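Local coordinates for BluB-like flavoprotein (PDB 3EO8), which binds flavin mononucleotide and probably acts as an oxidoreductase of the nitroreductase family, at residues N45-L56 against L177-Y188. Residues are numbered along the deposited sequence; the frame is centred on the assembly and turned at random.
Sequences NWHFVVIKRRDL and LEAETGFEKGEY
Strand 47-51 and the start of helix 54-75 face the end of helix 170-181 and the loop that follows, the backbones running in opposite directions with CA atoms 8.9 Å apart at V49 and F183 and 7.3 Å at L56 and E180. V49 lays CG2 over one face of the F183 ring, 4.0 Å from its centroid, while H47 reaches the ring's edge with CD2 3.8 Å from F183 CE1, the two planes inclined at 37°. A chi1 of 179° sets CG of F183 anti to its backbone N and carries the ring to the strand. L177 CD1 gathers V49, I51 and L56, and L56 CD2 also meets T181 CG2 at 3.6 Å. T181 OG1 accepts from F183 N, an ST turn, and also donates to L177 O, tying the loop to the helix end. In one of its two conformers, R53 NH1 gives E180 O a 3.3 Å hydrogen bond from above the carbonyl plane, while NH2 bonds K219 O of the second subunit. Y188 turns its ring edge to W46 N. H47 NE2 bonds T216 of the second subunit, whose strand pairs in parallel with 48-50: in this nitroreductase-fold sheet 47-51, outermost within one chain, is extended across the dimer interface, and 177-188 covers one face of 47-51 and 102-108.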
loop_
_atom_site.group_PDB
_atom_site.type_symbol
_atom_site.label_atom_id
_atom_site.label_comp_id
_atom_site.label_asym_id
_atom_site.label_seq_id
_atom_site.Cartn_x
_atom_site.Cartn_y
_atom_site.Cartn_z
ATOM N N ASN A 45 8.714 -0.933 -7.050
ATOM C CA ASN A 45 7.962 -0.359 -8.156
ATOM C C ASN A 45 7.568 1.064 -7.880
ATOM O O ASN A 45 6.392 1.377 -7.657
ATOM C CB ASN A 45 6.707 -1.203 -8.479
ATOM C CG ASN A 45 5.781 -1.434 -7.258
ATOM O OD1 ASN A 45 6.243 -1.554 -6.096
ATOM N ND2 ASN A 45 4.464 -1.487 -7.525
ATOM N N TRP A 46 8.571 1.936 -7.811
ATOM C CA TRP A 46 8.301 3.330 -7.493
ATOM C C TRP A 46 9.338 4.246 -8.116
ATOM O O TRP A 46 10.498 3.853 -8.252
ATOM C CB TRP A 46 8.292 3.527 -5.981
ATOM C CG TRP A 46 9.415 2.831 -5.215
ATOM C CD1 TRP A 46 10.736 3.154 -5.190
ATOM C CD2 TRP A 46 9.250 1.773 -4.272
ATOM N NE1 TRP A 46 11.411 2.325 -4.318
ATOM C CE2 TRP A 46 10.517 1.470 -3.746
ATOM C CE3 TRP A 46 8.149 1.018 -3.854
ATOM C CZ2 TRP A 46 10.710 0.448 -2.792
ATOM C CZ3 TRP A 46 8.340 0.010 -2.936
ATOM C CH2 TRP A 46 9.614 -0.256 -2.397
ATOM N N HIS A 47 8.897 5.448 -8.498
ATOM C CA HIS A 47 9.793 6.515 -8.967
ATOM C C HIS A 47 9.177 7.839 -8.534
ATOM O O HIS A 47 8.025 8.119 -8.838
ATOM C CB HIS A 47 9.984 6.503 -10.503
ATOM C CG HIS A 47 11.099 7.396 -10.959
ATOM N ND1 HIS A 47 12.408 6.977 -11.017
ATOM C CD2 HIS A 47 11.106 8.699 -11.314
ATOM C CE1 HIS A 47 13.172 7.977 -11.419
ATOM N NE2 HIS A 47 12.405 9.034 -11.605
ATOM N N PHE A 48 9.942 8.655 -7.824
ATOM C CA PHE A 48 9.431 9.903 -7.289
ATOM C C PHE A 48 9.904 11.084 -8.138
ATOM O O PHE A 48 11.111 11.349 -8.204
ATOM C CB PHE A 48 9.911 10.093 -5.829
ATOM C CG PHE A 48 9.406 9.029 -4.904
ATOM C CD1 PHE A 48 10.001 7.767 -4.878
ATOM C CD2 PHE A 48 8.311 9.265 -4.092
ATOM C CE1 PHE A 48 9.490 6.760 -4.065
ATOM C CE2 PHE A 48 7.803 8.271 -3.272
ATOM C CZ PHE A 48 8.385 7.016 -3.257
ATOM N N VAL A 49 8.954 11.806 -8.736
ATOM C CA VAL A 49 9.241 12.988 -9.532
ATOM C C VAL A 49 8.952 14.217 -8.709
ATOM O O VAL A 49 7.818 14.471 -8.349
ATOM C CB VAL A 49 8.410 13.007 -10.834
ATOM C CG1 VAL A 49 8.729 14.249 -11.678
ATOM C CG2 VAL A 49 8.669 11.741 -11.625
ATOM N N VAL A 50 9.996 14.970 -8.374
ATOM C CA VAL A 50 9.856 16.086 -7.459
ATOM C C VAL A 50 9.735 17.422 -8.195
ATOM O O VAL A 50 10.637 17.814 -8.949
ATOM C CB VAL A 50 11.081 16.147 -6.549
ATOM C CG1 VAL A 50 10.939 17.316 -5.579
ATOM C CG2 VAL A 50 11.219 14.841 -5.776
ATOM N N ILE A 51 8.625 18.126 -7.982
ATOM C CA ILE A 51 8.357 19.354 -8.699
ATOM C C ILE A 51 8.211 20.521 -7.761
ATOM O O ILE A 51 7.429 20.469 -6.825
ATOM C CB ILE A 51 7.053 19.234 -9.526
ATOM C CG1 ILE A 51 7.182 18.134 -10.551
ATOM C CG2 ILE A 51 6.733 20.548 -10.255
ATOM C CD1 ILE A 51 5.841 17.651 -11.084
ATOM N N LYS A 52 8.976 21.583 -8.038
ATOM C CA LYS A 52 8.809 22.875 -7.395
ATOM C C LYS A 52 8.415 23.966 -8.398
ATOM O O LYS A 52 8.077 25.090 -7.993
ATOM C CB LYS A 52 10.100 23.270 -6.658
ATOM C CG LYS A 52 10.372 22.475 -5.380
ATOM C CD LYS A 52 11.745 22.824 -4.799
ATOM C CE LYS A 52 12.118 21.981 -3.603
ATOM N NZ LYS A 52 13.414 22.478 -3.055
ATOM N N ARG A 53 8.423 23.632 -9.684
ATOM C CA ARG A 53 8.162 24.634 -10.721
ATOM C C ARG A 53 6.676 24.988 -10.722
ATOM O O ARG A 53 5.830 24.163 -11.014
ATOM C CB ARG A 53 8.612 24.118 -12.096
ATOM C CG ARG A 53 8.776 25.211 -13.134
ATOM C CD ARG A 53 8.785 24.661 -14.557
ATOM N NE ARG A 53 9.950 23.830 -14.840
ATOM C CZ ARG A 53 10.004 22.870 -15.761
ATOM N NH1 ARG A 53 8.940 22.551 -16.490
ATOM N NH2 ARG A 53 11.126 22.198 -15.934
ATOM N N ARG A 54 6.360 26.242 -10.382
ATOM C CA ARG A 54 4.950 26.646 -10.191
ATOM C C ARG A 54 4.134 26.447 -11.444
ATOM O O ARG A 54 3.000 25.971 -11.371
ATOM C CB ARG A 54 4.768 28.106 -9.777
ATOM C CG ARG A 54 5.332 28.512 -8.446
ATOM C CD ARG A 54 4.770 27.701 -7.280
ATOM N NE ARG A 54 3.336 27.451 -7.301
ATOM C CZ ARG A 54 2.697 26.795 -6.325
ATOM N NH1 ARG A 54 3.366 26.366 -5.251
ATOM N NH2 ARG A 54 1.382 26.556 -6.428
ATOM N N ASP A 55 4.695 26.791 -12.600
ATOM C CA ASP A 55 3.878 26.747 -13.799
ATOM C C ASP A 55 3.503 25.325 -14.164
ATOM O O ASP A 55 2.465 25.116 -14.768
ATOM C CB ASP A 55 4.539 27.441 -14.982
ATOM C CG ASP A 55 5.613 26.606 -15.596
ATOM O OD1 ASP A 55 6.707 26.558 -14.997
ATOM O OD2 ASP A 55 5.340 25.970 -16.651
ATOM N N LEU A 56 4.374 24.358 -13.870
ATOM C CA LEU A 56 4.051 22.951 -14.119
ATOM C C LEU A 56 2.949 22.480 -13.163
ATOM O O LEU A 56 2.020 21.785 -13.551
ATOM C CB LEU A 56 5.322 22.101 -13.983
ATOM C CG LEU A 56 5.233 20.599 -14.157
ATOM C CD1 LEU A 56 4.495 20.209 -15.440
ATOM C CD2 LEU A 56 6.652 20.037 -14.145
ATOM N N LEU A 177 3.450 16.371 -17.951
ATOM C CA LEU A 177 4.792 16.229 -17.394
ATOM C C LEU A 177 5.796 15.963 -18.496
ATOM O O LEU A 177 6.874 16.568 -18.528
ATOM C CB LEU A 177 4.826 15.068 -16.393
ATOM C CG LEU A 177 6.161 14.791 -15.737
ATOM C CD1 LEU A 177 6.605 16.004 -14.888
ATOM C CD2 LEU A 177 6.064 13.521 -14.890
ATOM N N GLU A 178 5.440 15.040 -19.382
ATOM C CA GLU A 178 6.320 14.652 -20.502
ATOM C C GLU A 178 6.579 15.840 -21.439
ATOM O O GLU A 178 7.721 16.125 -21.787
ATOM C CB GLU A 178 5.684 13.512 -21.280
ATOM C CG GLU A 178 6.520 12.930 -22.390
ATOM C CD GLU A 178 5.852 11.705 -22.995
ATOM O OE1 GLU A 178 5.646 10.683 -22.260
ATOM O OE2 GLU A 178 5.502 11.769 -24.184
ATOM N N ALA A 179 5.510 16.545 -21.794
ATOM C CA ALA A 179 5.605 17.662 -22.726
ATOM C C ALA A 179 6.463 18.818 -22.182
ATOM O O ALA A 179 7.135 19.513 -22.963
ATOM C CB ALA A 179 4.228 18.149 -23.106
ATOM N N GLU A 180 6.433 19.012 -20.865
ATOM C CA GLU A 180 7.053 20.162 -20.213
ATOM C C GLU A 180 8.453 19.914 -19.625
ATOM O O GLU A 180 9.151 20.874 -19.284
ATOM C CB GLU A 180 6.156 20.660 -19.071
ATOM C CG GLU A 180 4.810 21.171 -19.486
ATOM C CD GLU A 180 4.871 22.432 -20.336
ATOM O OE1 GLU A 180 5.743 23.296 -20.125
ATOM O OE2 GLU A 180 4.009 22.548 -21.220
ATOM N N THR A 181 8.857 18.657 -19.487
ATOM C CA THR A 181 10.105 18.323 -18.815
ATOM C C THR A 181 10.992 17.305 -19.542
ATOM O O THR A 181 12.140 17.128 -19.164
ATOM C CB THR A 181 9.832 17.713 -17.412
ATOM O OG1 THR A 181 9.264 16.406 -17.543
ATOM C CG2 THR A 181 8.908 18.594 -16.557
ATOM N N GLY A 182 10.465 16.586 -20.527
ATOM C CA GLY A 182 11.206 15.492 -21.113
ATOM C C GLY A 182 11.214 14.191 -20.315
ATOM O O GLY A 182 11.840 13.230 -20.750
ATOM N N PHE A 183 10.538 14.131 -19.161
ATOM C CA PHE A 183 10.521 12.923 -18.351
ATOM C C PHE A 183 9.939 11.774 -19.147
ATOM O O PHE A 183 8.875 11.936 -19.719
ATOM C CB PHE A 183 9.679 13.150 -17.086
ATOM C CG PHE A 183 9.577 11.949 -16.200
ATOM C CD1 PHE A 183 10.632 11.583 -15.389
ATOM C CD2 PHE A 183 8.446 11.155 -16.207
ATOM C CE1 PHE A 183 10.548 10.474 -14.579
ATOM C CE2 PHE A 183 8.374 10.041 -15.386
ATOM C CZ PHE A 183 9.414 9.714 -14.581
ATOM N N GLU A 184 10.636 10.635 -19.162
ATOM C CA GLU A 184 10.191 9.436 -19.880
ATOM C C GLU A 184 9.699 8.386 -18.883
ATOM O O GLU A 184 10.513 7.771 -18.184
ATOM C CB GLU A 184 11.333 8.848 -20.722
ATOM N N LYS A 185 8.385 8.187 -18.799
ATOM C CA LYS A 185 7.809 7.290 -17.783
ATOM C C LYS A 185 8.056 5.812 -18.079
ATOM O O LYS A 185 7.950 4.979 -17.181
ATOM C CB LYS A 185 6.323 7.537 -17.635
ATOM C CG LYS A 185 5.471 7.146 -18.851
ATOM C CD LYS A 185 4.071 7.781 -18.806
ATOM C CE LYS A 185 3.304 7.495 -20.090
ATOM N NZ LYS A 185 2.094 8.371 -20.245
ATOM N N GLY A 186 8.361 5.485 -19.339
ATOM C CA GLY A 186 8.481 4.100 -19.758
ATOM C C GLY A 186 7.232 3.305 -19.421
ATOM O O GLY A 186 6.147 3.677 -19.842
ATOM N N GLU A 187 7.398 2.217 -18.662
ATOM C CA GLU A 187 6.290 1.319 -18.320
ATOM C C GLU A 187 5.516 1.790 -17.074
ATOM O O GLU A 187 4.523 1.160 -16.670
ATOM C CB GLU A 187 6.818 -0.120 -18.112
ATOM C CG GLU A 187 7.590 -0.317 -16.803
ATOM C CD GLU A 187 8.533 -1.541 -16.785
ATOM O OE1 GLU A 187 8.029 -2.685 -16.971
ATOM O OE2 GLU A 187 9.759 -1.366 -16.527
ATOM N N TYR A 188 5.993 2.867 -16.462
ATOM C CA TYR A 188 5.413 3.373 -15.233
ATOM C C TYR A 188 4.237 4.291 -15.535
ATOM O O TYR A 188 4.104 4.809 -16.636
ATOM C CB TYR A 188 6.439 4.115 -14.390
ATOM C CG TYR A 188 7.508 3.254 -13.729
ATOM C CD1 TYR A 188 8.441 2.545 -14.492
ATOM C CD2 TYR A 188 7.598 3.179 -12.341
ATOM C CE1 TYR A 188 9.426 1.760 -13.882
ATOM C CE2 TYR A 188 8.582 2.408 -11.717
ATOM C CZ TYR A 188 9.483 1.696 -12.490
ATOM O OH TYR A 188 10.448 0.948 -11.837
#